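Local coordinates for protein nucleoside diphosphate kinase (PDB 3ZTP) that probably transfers the gamma phosphate of ATP to nucleoside diphosphates through a phosphorylated enzyme intermediate, supplying the cell with nucleoside triphosphates other than ATP, at residues 17-20 against 21-25. Sequence-based numbering, arbitrary orientation.
Sequences KGAL and GKILD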
loop_
_atom_site.group_PDB
_atom_site.type_symbol
_atom_site.label_atom_id
_atom_site.label_comp_id
_atom_site.label_asym_id
_atom_site.label_seq_id
_atom_site.Cartn_x
_atom_site.Cartn_y
_atom_site.Cartn_z
ATOM N N LYS A 17 13.881 -19.799 8.274
ATOM C CA LYS A 17 14.088 -21.198 7.912
ATOM C C LYS A 17 13.908 -21.427 6.395
ATOM O O LYS A 17 14.224 -22.504 5.887
ATOM C CB LYS A 17 13.124 -22.130 8.658
ATOM C CG LYS A 17 13.427 -22.345 10.147
ATOM C CD LYS A 17 12.447 -23.357 10.731
ATOM C CE LYS A 17 12.880 -23.834 12.087
ATOM N NZ LYS A 17 14.046 -24.768 11.974
ATOM N N GLY A 18 13.380 -20.436 5.680
ATOM C CA GLY A 18 13.138 -20.565 4.243
ATOM C C GLY A 18 11.882 -21.333 3.881
ATOM O O GLY A 18 11.788 -21.868 2.782
ATOM N N ALA A 19 10.901 -21.363 4.779
ATOM C CA ALA A 19 9.718 -22.173 4.606
ATOM C C ALA A 19 8.528 -21.479 3.962
ATOM O O ALA A 19 7.506 -22.115 3.756
ATOM C CB ALA A 19 9.287 -22.706 5.974
ATOM N N LEU A 20 8.659 -20.202 3.604
ATOM C CA LEU A 20 7.489 -19.461 3.135
ATOM C C LEU A 20 6.781 -20.125 1.960
ATOM O O LEU A 20 5.555 -20.231 1.917
ATOM C CB LEU A 20 7.923 -18.060 2.710
ATOM C CG LEU A 20 6.846 -17.244 1.996
ATOM C CD1 LEU A 20 5.675 -16.948 2.933
ATOM C CD2 LEU A 20 7.449 -15.933 1.434
ATOM N N GLY A 21 7.547 -20.509 0.948
ATOM C CA GLY A 21 6.950 -21.096 -0.229
ATOM C C GLY A 21 6.280 -22.432 0.044
ATOM O O GLY A 21 5.189 -22.692 -0.462
ATOM N N LYS A 22 6.917 -23.270 0.847
ATOM C CA LYS A 22 6.335 -24.553 1.207
ATOM C C LYS A 22 5.029 -24.357 1.981
ATOM O O LYS A 22 4.057 -25.087 1.786
ATOM C CB LYS A 22 7.311 -25.373 2.046
ATOM C CG LYS A 22 8.556 -25.796 1.282
ATOM C CD LYS A 22 9.410 -26.727 2.130
ATOM C CE LYS A 22 10.673 -27.224 1.391
ATOM N NZ LYS A 22 11.680 -26.148 1.242
ATOM N N ILE A 23 4.981 -23.346 2.842
ATOM C CA ILE A 23 3.773 -23.082 3.605
ATOM C C ILE A 23 2.642 -22.604 2.687
ATOM O O ILE A 23 1.517 -23.094 2.768
ATOM C CB ILE A 23 4.066 -22.097 4.724
ATOM C CG1 ILE A 23 4.958 -22.772 5.764
ATOM C CG2 ILE A 23 2.779 -21.606 5.360
ATOM C CD1 ILE A 23 5.498 -21.820 6.826
ATOM N N LEU A 24 2.927 -21.648 1.796
ATOM C CA LEU A 24 1.907 -21.202 0.863
ATOM C C LEU A 24 1.432 -22.346 -0.018
ATOM O O LEU A 24 0.226 -22.493 -0.255
ATOM C CB LEU A 24 2.392 -20.028 0.012
ATOM C CG LEU A 24 2.664 -18.756 0.799
ATOM C CD1 LEU A 24 3.202 -17.687 -0.133
ATOM C CD2 LEU A 24 1.396 -18.239 1.517
ATOM N N ASP A 25 2.363 -23.170 -0.508
ATOM C CA ASP A 25 2.021 -24.312 -1.344
ATOM C C ASP A 25 1.014 -25.206 -0.625
ATOM O O ASP A 25 0.028 -25.668 -1.206
ATOM C CB ASP A 25 3.279 -25.114 -1.716
ATOM C CG ASP A 25 2.978 -26.251 -2.652
ATOM O OD1 ASP A 25 2.281 -26.065 -3.643
ATOM O OD2 ASP A 25 3.430 -27.381 -2.366
HETATM O O HOH W 1 9.744 -22.266 1.035
HETATM O O HOH W 2 11.907 -25.046 3.857
#
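L20 and L24 lie one turn apart on the buried flank of helix 20-29, their side chains crossing obliquely with CD1 of L20 4.0 Å from CD1 of L24. L24 holds CG anti to its carbonyl carbon and beside its nitrogen (chi1 -65°), which lays L24 CG 3.4 Å from L20 O. That oxygen takes a nearly straight bond from L24 N. With alanine in place of L24, L20 CD1 would probably lose its neighbour and a gap would open where L24 meets L24 of the second subunit. Beside this pair, I23 CD1 sits 4.0 Å from A19 CB, both side chains touching F110 of helix 106-110, while I23 N bonds to A19 O at 3.0 Å. A Schellman motif at G18, with positive phi, closes helix 12-17, and helix 20-29 begins two residues on; this short connection joins the two helices in the nucleoside diphosphate kinase fold. Along the K22 side the contact is looser and watered. One water bridges G18 O and K22 N, accepting from the latter at 3.0 Å; another accepts from K22 NZ and reaches G18 O only weakly. Across the subunit interface, K22 NZ forms a salt bridge with D25 OD1 of the second subunit, and D25 OD1 in turn pairs with K22 NZ of that subunit.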